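Local atomic coordinates of proteasome accessory factor B/C (PafBC) (Paenarthrobacter aurescens, PDB entry 6SJ9), a protein that acts as a transcriptional regulator of the bacterial DNA damage response, probably binding DNA through its winged helix-turn-helix part. Residues Val100-Ala105 with Ser391-Gly396; Leu401-Trp406 with Leu419-Arg424; Tyr603-Thr608 with Ala618-Gly623. All blocks are in the same frame, centred on the assembly; numbering follows the deposited sequence.

Contact 1: Val100-Ala105 with Ser391-Gly396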
loop_
_atom_site.group_PDB
_atom_site.type_symbol
_atom_site.label_atom_id
_atom_site.label_comp_id
_atom_site.label_asym_id
_atom_site.label_seq_id
_atom_site.Cartn_x
_atom_site.Cartn_y
_atom_site.Cartn_z
ATOM N N VAL A 100 -5.121 10.259 0.300
ATOM C CA VAL A 100 -6.159 9.237 0.292
ATOM C C VAL A 100 -5.820 8.162 -0.719
ATOM O O VAL A 100 -5.874 6.958 -0.438
ATOM C CB VAL A 100 -7.514 9.859 -0.055
ATOM C CG1 VAL A 100 -8.567 8.692 -0.270
ATOM C CG2 VAL A 100 -7.927 10.814 0.997
ATOM N N LEU A 101 -5.409 8.598 -1.902
ATOM C CA LEU A 101 -5.059 7.674 -2.965
ATOM C C LEU A 101 -3.952 6.731 -2.537
ATOM O O LEU A 101 -3.848 5.611 -3.044
ATOM C CB LEU A 101 -4.660 8.486 -4.185
ATOM C CG LEU A 101 -4.702 7.726 -5.474
ATOM C CD1 LEU A 101 -6.117 7.317 -5.689
ATOM C CD2 LEU A 101 -4.228 8.649 -6.511
ATOM N N LEU A 102 -3.078 7.200 -1.653
ATOM C CA LEU A 102 -1.982 6.397 -1.136
ATOM C C LEU A 102 -2.475 5.245 -0.271
ATOM O O LEU A 102 -1.987 4.116 -0.378
ATOM C CB LEU A 102 -1.083 7.313 -0.319
ATOM C CG LEU A 102 0.119 6.765 0.406
ATOM C CD1 LEU A 102 0.829 5.779 -0.503
ATOM C CD2 LEU A 102 1.035 7.988 0.705
ATOM N N LEU A 103 -3.486 5.498 0.544
ATOM C CA LEU A 103 -4.050 4.431 1.355
ATOM C C LEU A 103 -4.760 3.441 0.440
ATOM O O LEU A 103 -4.653 2.235 0.625
ATOM C CB LEU A 103 -4.989 5.034 2.416
ATOM C CG LEU A 103 -5.574 4.065 3.396
ATOM C CD1 LEU A 103 -4.521 3.225 4.014
ATOM C CD2 LEU A 103 -6.434 4.842 4.458
ATOM N N ALA A 104 -5.459 3.960 -0.575
ATOM C CA ALA A 104 -6.159 3.099 -1.509
ATOM C C ALA A 104 -5.193 2.150 -2.222
ATOM O O ALA A 104 -5.506 0.985 -2.444
ATOM C CB ALA A 104 -6.900 3.972 -2.541
ATOM N N ALA A 105 -4.035 2.644 -2.616
ATOM C CA ALA A 105 -3.073 1.791 -3.312
ATOM C C ALA A 105 -2.582 0.696 -2.405
ATOM O O ALA A 105 -2.315 -0.426 -2.864
ATOM C CB ALA A 105 -1.884 2.649 -3.826
ATOM N N SER A 391 5.175 4.135 4.211
ATOM C CA SER A 391 5.115 2.772 3.733
ATOM C C SER A 391 5.535 2.681 2.307
ATOM O O SER A 391 5.372 1.617 1.707
ATOM C CB SER A 391 3.718 2.180 3.884
ATOM O OG SER A 391 3.477 1.970 5.244
ATOM N N GLY A 392 6.041 3.773 1.748
ATOM C CA GLY A 392 6.483 3.745 0.388
ATOM C C GLY A 392 5.293 3.975 -0.503
ATOM O O GLY A 392 4.164 4.215 -0.054
ATOM N N LEU A 393 5.581 3.972 -1.806
ATOM C CA LEU A 393 4.597 4.215 -2.850
ATOM C C LEU A 393 4.340 2.893 -3.558
ATOM O O LEU A 393 5.294 2.290 -4.075
ATOM C CB LEU A 393 5.093 5.281 -3.835
ATOM C CG LEU A 393 5.519 6.575 -3.107
ATOM C CD1 LEU A 393 5.899 7.665 -4.065
ATOM C CD2 LEU A 393 4.445 7.105 -2.136
ATOM N N PRO A 394 3.125 2.358 -3.560
ATOM C CA PRO A 394 2.881 1.133 -4.326
ATOM C C PRO A 394 3.107 1.375 -5.816
ATOM O O PRO A 394 3.234 2.510 -6.300
ATOM C CB PRO A 394 1.427 0.762 -3.988
ATOM C CG PRO A 394 1.164 1.394 -2.654
ATOM C CD PRO A 394 1.990 2.699 -2.670
ATOM N N GLU A 395 3.090 0.283 -6.566
ATOM C CA GLU A 395 3.201 0.427 -8.003
ATOM C C GLU A 395 1.946 1.087 -8.549
ATOM O O GLU A 395 0.851 0.957 -7.995
ATOM C CB GLU A 395 3.402 -0.924 -8.685
ATOM C CG GLU A 395 3.978 -0.763 -10.083
ATOM C CD GLU A 395 3.122 -1.451 -11.135
ATOM O OE1 GLU A 395 3.507 -2.554 -11.581
ATOM O OE2 GLU A 395 2.053 -0.904 -11.491
ATOM N N GLY A 396 2.134 1.837 -9.626
ATOM C CA GLY A 396 1.070 2.596 -10.221
ATOM C C GLY A 396 0.713 3.857 -9.469
ATOM O O GLY A 396 -0.155 4.601 -9.939
#
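The puckered pyrrolidine ring of Pro394 meets the helix of Val100-Ala105 with its CB-CG-CD rim. Against that rim rests the methyl group of Ala105, which comes in from obliquely above one face: its CB lies 3.5 Å from Pro394 CG, tighter than usual van der Waals contact, and 3.8 Å from Pro394 CB. The CD corner is taken by Leu102, whose CD1 stands 3.9 Å from Pro394 CD, the two side chains crossing at about a right angle. In Leu102 a chi1 of 177° puts CG anti to the backbone N, and from there CD1 reaches the loop. The same CD1 also touches the carbonyl O of Gly392 at 3.7 Å and, more loosely, CD2 of Leu393 at 4.2 Å. No hydrogen bond crosses the interface, and Arg142 and Glu109 also touch the proline. Gly392 has a positive phi (84°), a backbone shape in which a CB would collide with the carbonyl O of Ser391. Just before it, Ser391 OG bonds to the carbonyl oxygens of Lys386 and Ile387 near the end of helix 378-389. The packing lays the loop between helix 378-389 and strand 404-407 on helix 95-118, consistent with the link from the third helix to the wing of a winged helix-turn-helix.

Contact 2: Leu401-Trp406 with Leu419-Arg424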
loop_
_atom_site.group_PDB
_atom_site.type_symbol
_atom_site.label_atom_id
_atom_site.label_comp_id
_atom_site.label_asym_id
_atom_site.label_seq_id
_atom_site.Cartn_x
_atom_site.Cartn_y
_atom_site.Cartn_z
ATOM N N LEU A 401 4.302 13.126 -6.083
ATOM C CA LEU A 401 3.034 13.686 -5.628
ATOM C C LEU A 401 3.028 14.304 -4.222
ATOM O O LEU A 401 2.349 15.312 -4.020
ATOM C CB LEU A 401 1.966 12.582 -5.722
ATOM C CG LEU A 401 0.491 12.858 -6.037
ATOM C CD1 LEU A 401 0.347 13.798 -7.220
ATOM C CD2 LEU A 401 -0.306 11.558 -6.272
ATOM N N LEU A 402 3.729 13.727 -3.225
ATOM C CA LEU A 402 3.676 14.188 -1.829
ATOM C C LEU A 402 5.009 14.722 -1.312
ATOM O O LEU A 402 5.997 13.984 -1.248
ATOM C CB LEU A 402 3.199 13.075 -0.901
ATOM C CG LEU A 402 1.732 12.765 -1.150
ATOM C CD1 LEU A 402 1.178 11.940 -0.058
ATOM C CD2 LEU A 402 0.975 14.052 -1.283
ATOM N N ASP A 403 5.009 15.963 -0.840
ATOM C CA ASP A 403 6.134 16.477 -0.061
ATOM C C ASP A 403 5.734 16.440 1.405
ATOM O O ASP A 403 4.813 17.155 1.817
ATOM C CB ASP A 403 6.518 17.917 -0.424
ATOM C CG ASP A 403 7.112 18.056 -1.811
ATOM O OD1 ASP A 403 7.410 19.211 -2.195
ATOM O OD2 ASP A 403 7.261 17.031 -2.519
ATOM N N ILE A 404 6.482 15.664 2.187
ATOM C CA ILE A 404 6.220 15.418 3.601
ATOM C C ILE A 404 7.374 15.975 4.440
ATOM O O ILE A 404 8.551 15.744 4.109
ATOM C CB ILE A 404 6.043 13.916 3.866
ATOM C CG1 ILE A 404 4.867 13.430 3.018
ATOM C CG2 ILE A 404 5.739 13.694 5.346
ATOM C CD1 ILE A 404 4.804 11.971 2.803
ATOM N N GLN A 405 7.022 16.742 5.490
ATOM C CA GLN A 405 7.927 17.190 6.551
ATOM C C GLN A 405 7.439 16.599 7.885
ATOM O O GLN A 405 6.259 16.723 8.245
ATOM C CB GLN A 405 7.977 18.713 6.746
ATOM C CG GLN A 405 8.623 19.512 5.650
ATOM C CD GLN A 405 7.812 19.466 4.356
ATOM O OE1 GLN A 405 8.378 19.331 3.298
ATOM N NE2 GLN A 405 6.483 19.589 4.448
ATOM N N TRP A 406 8.362 16.059 8.654
ATOM C CA TRP A 406 8.043 15.501 9.971
ATOM C C TRP A 406 9.072 16.020 10.961
ATOM O O TRP A 406 10.188 15.496 11.024
ATOM C CB TRP A 406 8.053 13.997 9.918
ATOM C CG TRP A 406 7.577 13.323 11.151
ATOM C CD1 TRP A 406 7.782 13.704 12.464
ATOM C CD2 TRP A 406 6.827 12.104 11.202
ATOM N NE1 TRP A 406 7.194 12.797 13.314
ATOM C CE2 TRP A 406 6.624 11.792 12.580
ATOM C CE3 TRP A 406 6.296 11.254 10.227
ATOM C CZ2 TRP A 406 5.906 10.680 12.995
ATOM C CZ3 TRP A 406 5.587 10.110 10.652
ATOM C CH2 TRP A 406 5.384 9.857 12.019
ATOM N N LEU A 419 -0.626 24.632 -8.100
ATOM C CA LEU A 419 0.308 23.823 -8.871
ATOM C C LEU A 419 0.017 22.358 -8.576
ATOM O O LEU A 419 0.922 21.576 -8.283
ATOM C CB LEU A 419 1.767 24.158 -8.549
ATOM C CG LEU A 419 2.410 25.533 -8.704
ATOM C CD1 LEU A 419 3.739 25.575 -7.973
ATOM C CD2 LEU A 419 2.640 25.761 -10.187
ATOM N N ASN A 420 -1.266 21.980 -8.610
ATOM C CA ASN A 420 -1.623 20.567 -8.541
ATOM C C ASN A 420 -0.756 19.801 -9.528
ATOM O O ASN A 420 -0.642 20.173 -10.704
ATOM C CB ASN A 420 -3.111 20.356 -8.854
ATOM C CG ASN A 420 -4.024 20.664 -7.672
ATOM O OD1 ASN A 420 -3.576 21.122 -6.612
ATOM N ND2 ASN A 420 -5.325 20.425 -7.861
ATOM N N ARG A 421 -0.145 18.737 -9.041
ATOM C CA ARG A 421 0.722 17.917 -9.867
ATOM C C ARG A 421 -0.130 17.053 -10.784
ATOM O O ARG A 421 -0.952 16.272 -10.288
ATOM C CB ARG A 421 1.632 17.079 -8.974
ATOM C CG ARG A 421 1.743 17.687 -7.572
ATOM C CD ARG A 421 2.911 17.166 -6.752
ATOM N NE ARG A 421 4.195 17.507 -7.371
ATOM C CZ ARG A 421 5.385 17.339 -6.795
ATOM N NH1 ARG A 421 6.488 17.665 -7.456
ATOM N NH2 ARG A 421 5.475 16.839 -5.563
ATOM N N PRO A 422 -0.003 17.177 -12.109
ATOM C CA PRO A 422 -0.810 16.308 -12.965
ATOM C C PRO A 422 -0.196 14.927 -12.917
ATOM O O PRO A 422 1.014 14.755 -12.748
ATOM C CB PRO A 422 -0.680 16.938 -14.358
ATOM C CG PRO A 422 -0.292 18.360 -14.085
ATOM C CD PRO A 422 0.591 18.294 -12.864
ATOM N N VAL A 423 -1.061 13.939 -12.966
ATOM C CA VAL A 423 -0.646 12.560 -12.960
ATOM C C VAL A 423 -1.404 11.846 -14.061
ATOM O O VAL A 423 -2.583 12.135 -14.291
ATOM C CB VAL A 423 -0.947 11.907 -11.585
ATOM C CG1 VAL A 423 -0.682 10.398 -11.637
ATOM C CG2 VAL A 423 -0.182 12.607 -10.467
ATOM N N ARG A 424 -0.719 10.950 -14.758
ATOM C CA ARG A 424 -1.324 10.136 -15.779
ATOM C C ARG A 424 -1.491 8.753 -15.187
ATOM O O ARG A 424 -0.564 8.236 -14.567
ATOM C CB ARG A 424 -0.471 10.089 -17.042
ATOM C CG ARG A 424 -1.027 9.154 -18.103
ATOM C CD ARG A 424 -0.486 9.471 -19.486
ATOM N NE ARG A 424 -0.719 10.874 -19.804
ATOM C CZ ARG A 424 -0.562 11.408 -21.025
ATOM N NH1 ARG A 424 -0.784 12.704 -21.234
ATOM N NH2 ARG A 424 -0.188 10.645 -22.044
#
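Leu401 overlaps the base of the Arg421 side chain and then butts against Val423. Its CA-CB bond is directed away from the 419-424 segment, yet the isobutyl group folds back, and CD1 ends 3.9 Å from Arg421 CB and 3.5 Å from Val423 CG2. The second of these distances is shorter than usual for two methyl carbons, and the leucine and valine side chains cross there at about a right angle. Leu401 and Arg421 instead run past one another in opposite directions, the leucine toward the valine and the arginine toward Asp403. On its way Arg421 passes close to the Leu401 backbone: CD is 3.3 Å from Leu401 O, and that oxygen lies in the guanidinium plane, at its edge. The arginine chain bends at chi3 (63°), which places NE, and NH2 meets Asp403 OD2, which lies at the guanidinium edge, near its plane. The resulting salt bridge, Asp403 OD2 to Arg421 NH2, is long at 3.5 Å. Its carboxylate and guanidinium planes stand 89° apart, so this is not a side-by-side pair, and the attraction is likely to be mainly electrostatic. The salt bridge lies on one side of the contact and the methyl groups of the buried Leu401 and Val423 on the other. His416 adds contact to Arg421, and Pro398 to Val423. Helix 95-118 packs against the contact through Ser98, which touches both Leu401 and Leu402. The two segments belong to different sheets: strand 404-407 runs between strands 410-413 and 175-188, whereas strand 421-424 forms a small antiparallel pair with strand 90-93, where Val423 bonds to Val91 through the backbone.

Contact 3: Tyr603-Thr608 with Ala618-Gly623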
loop_
_atom_site.group_PDB
_atom_site.type_symbol
_atom_site.label_atom_id
_atom_site.label_comp_id
_atom_site.label_asym_id
_atom_site.label_seq_id
_atom_site.Cartn_x
_atom_site.Cartn_y
_atom_site.Cartn_z
ATOM N N TYR A 603 4.296 -7.008 9.162
ATOM C CA TYR A 603 3.632 -8.284 8.939
ATOM C C TYR A 603 2.836 -8.751 10.158
ATOM O O TYR A 603 2.506 -9.938 10.262
ATOM C CB TYR A 603 4.679 -9.310 8.491
ATOM C CG TYR A 603 5.177 -9.005 7.061
ATOM C CD1 TYR A 603 6.172 -8.049 6.840
ATOM C CD2 TYR A 603 4.605 -9.608 5.935
ATOM C CE1 TYR A 603 6.621 -7.728 5.531
ATOM C CE2 TYR A 603 5.052 -9.291 4.617
ATOM C CZ TYR A 603 6.063 -8.348 4.432
ATOM O OH TYR A 603 6.513 -8.011 3.147
ATOM N N TYR A 604 2.500 -7.833 11.068
ATOM C CA TYR A 604 1.590 -8.104 12.187
ATOM C C TYR A 604 2.006 -9.365 12.952
ATOM O O TYR A 604 1.199 -10.258 13.188
ATOM C CB TYR A 604 0.128 -8.215 11.722
ATOM C CG TYR A 604 -0.216 -7.269 10.576
ATOM C CD1 TYR A 604 -0.339 -5.900 10.793
ATOM C CD2 TYR A 604 -0.353 -7.754 9.275
ATOM C CE1 TYR A 604 -0.602 -5.025 9.749
ATOM C CE2 TYR A 604 -0.616 -6.896 8.221
ATOM C CZ TYR A 604 -0.742 -5.525 8.474
ATOM O OH TYR A 604 -1.005 -4.712 7.407
ATOM N N ALA A 605 3.268 -9.421 13.349
ATOM C CA ALA A 605 3.812 -10.620 13.975
ATOM C C ALA A 605 2.911 -11.167 15.082
ATOM O O ALA A 605 2.436 -10.429 15.946
ATOM C CB ALA A 605 5.186 -10.298 14.555
ATOM N N GLU A 606 2.681 -12.476 15.054
ATOM C CA GLU A 606 1.864 -13.086 16.103
ATOM C C GLU A 606 2.583 -13.032 17.448
ATOM O O GLU A 606 1.957 -12.782 18.482
ATOM C CB GLU A 606 1.530 -14.543 15.746
ATOM C CG GLU A 606 1.103 -14.773 14.283
ATOM C CD GLU A 606 -0.302 -14.256 14.006
ATOM O OE1 GLU A 606 -1.177 -14.497 14.862
ATOM O OE2 GLU A 606 -0.540 -13.632 12.943
ATOM N N ARG A 607 3.894 -13.258 17.454
ATOM C CA ARG A 607 4.698 -13.252 18.670
ATOM C C ARG A 607 6.078 -12.715 18.337
ATOM O O ARG A 607 6.596 -12.950 17.244
ATOM C CB ARG A 607 4.881 -14.646 19.278
ATOM C CG ARG A 607 3.613 -15.332 19.769
ATOM C CD ARG A 607 3.975 -16.568 20.650
ATOM N NE ARG A 607 4.722 -17.584 19.911
ATOM C CZ ARG A 607 5.180 -18.716 20.433
ATOM N NH1 ARG A 607 4.984 -18.997 21.710
ATOM N NH2 ARG A 607 5.843 -19.563 19.674
ATOM N N THR A 608 6.705 -12.077 19.316
ATOM C CA THR A 608 8.066 -11.580 19.169
ATOM C C THR A 608 8.867 -11.946 20.418
ATOM O O THR A 608 8.297 -12.183 21.483
ATOM C CB THR A 608 8.105 -10.032 18.947
ATOM O OG1 THR A 608 7.489 -9.364 20.054
ATOM C CG2 THR A 608 7.367 -9.607 17.626
ATOM N N ALA A 618 10.604 -13.344 15.486
ATOM C CA ALA A 618 9.258 -12.930 15.110
ATOM C C ALA A 618 8.563 -14.048 14.362
ATOM O O ALA A 618 9.060 -14.523 13.337
ATOM C CB ALA A 618 9.296 -11.660 14.273
ATOM N N GLU A 619 7.436 -14.465 14.886
ATOM C CA GLU A 619 6.586 -15.451 14.251
ATOM C C GLU A 619 5.519 -14.719 13.431
ATOM O O GLU A 619 4.734 -13.951 13.990
ATOM C CB GLU A 619 5.965 -16.290 15.362
ATOM C CG GLU A 619 5.254 -17.513 14.969
ATOM C CD GLU A 619 4.754 -18.228 16.196
ATOM O OE1 GLU A 619 5.422 -19.179 16.653
ATOM O OE2 GLU A 619 3.718 -17.778 16.740
ATOM N N VAL A 620 5.516 -14.901 12.117
ATOM C CA VAL A 620 4.609 -14.170 11.237
ATOM C C VAL A 620 3.881 -15.141 10.308
ATOM O O VAL A 620 4.420 -16.180 9.926
ATOM C CB VAL A 620 5.357 -13.087 10.399
ATOM C CG1 VAL A 620 6.083 -12.116 11.313
ATOM C CG2 VAL A 620 6.323 -13.704 9.480
ATOM N N ARG A 621 2.689 -14.741 9.863
ATOM C CA ARG A 621 1.931 -15.458 8.845
ATOM C C ARG A 621 2.138 -14.801 7.484
ATOM O O ARG A 621 1.798 -13.635 7.305
ATOM C CB ARG A 621 0.441 -15.473 9.192
ATOM C CG ARG A 621 0.106 -16.200 10.500
ATOM C CD ARG A 621 -1.349 -15.894 10.964
ATOM N NE ARG A 621 -2.391 -16.383 10.038
ATOM C CZ ARG A 621 -3.086 -17.516 10.201
ATOM N NH1 ARG A 621 -2.852 -18.306 11.255
ATOM N NH2 ARG A 621 -4.019 -17.868 9.317
ATOM N N PHE A 622 2.694 -15.547 6.531
ATOM C CA PHE A 622 2.840 -15.099 5.154
ATOM C C PHE A 622 1.711 -15.675 4.327
ATOM O O PHE A 622 1.248 -16.800 4.587
ATOM C CB PHE A 622 4.177 -15.529 4.556
ATOM C CG PHE A 622 5.280 -14.629 4.920
ATOM C CD1 PHE A 622 6.073 -14.913 6.027
ATOM C CD2 PHE A 622 5.522 -13.479 4.202
ATOM C CE1 PHE A 622 7.105 -14.050 6.383
ATOM C CE2 PHE A 622 6.544 -12.616 4.548
ATOM C CZ PHE A 622 7.337 -12.890 5.641
ATOM N N GLY A 623 1.250 -14.871 3.361
ATOM C CA GLY A 623 0.106 -15.237 2.544
ATOM C C GLY A 623 0.367 -16.431 1.656
ATOM O O GLY A 623 -0.568 -17.178 1.337
HETATM O O HOH W 1 1.631 -12.418 11.171
#
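Glu619 sets out with CG anti to its backbone N (chi1 -169°) and continues extended to CD, while Arg607, its hydrogen-bonded partner on the other strand, bends at chi3, bringing NE round to the same carboxylate. The guanidinium is gripped at two points: NH2 of Arg607 donates to Glu619 OE1 at 3.1 Å, on the syn side but 31° out of the carboxylate plane, and NE makes a weak 3.3 Å bond to Glu619 OE2. With the two planes 28° apart, this salt bridge is an approximate, imperfect side-by-side pair. An alanine in place of Glu619 would probably leave the Arg607 guanidinium without this carboxylate mate and freer to turn. The antiparallel Arg607-Glu619 pair is bonded from Glu619 N to Arg607 O at 2.9 Å, and the non-hydrogen-bonded pair Thr608-Ala618 follows. From the loop just before strand 607-610, Glu606 N bonds to Glu619 O at 2.7 Å. Where the chains diverge, a water bridges them, donating to Tyr603 O and accepting from Arg621 N. The carboxylate of Glu606 lies over the aliphatic part of Arg621, OE2 to CD 3.1 Å, but the arginine NE is salt-bridged to Asp585. At the far end Tyr603 CE2 approaches Phe622 CE2 at 3.6 Å, and the ring of Phe631 meets both aromatics edge-to-face. Strand 607-610 is an outer strand of a four-stranded antiparallel sheet of ferredoxin-like topology; strand 616-622 lies between it and strand 586-592, and helix 599-602, ended by a Schellman motif at Tyr604, packs Ala600 against Ala605 and Ala618.

How the contacts relate
Contacts 1, 2 and 3 close in that order along the chain. Contacts 1 and 2, with centres 13 Å apart, touch directly, Leu102 CD2 meeting Leu402 CD1 at 4.0 Å. Helix 95-118 supplies one side of contact 1 and packs against contact 2; residues 391-396 and both segments of contact 2 lie in the PafC helix-turn-helix range. This region thus packs on a helix from the N-terminal half of the chain, contact 1 directly and contact 2 beside it. Contact 3 belongs to the C-terminal WCX domain, about 23 Å from contact 1 and 34 Å from contact 2 between centres, without touching either. It lies across the chain's centre from contact 2, consistent with a separate, ferredoxin-like domain.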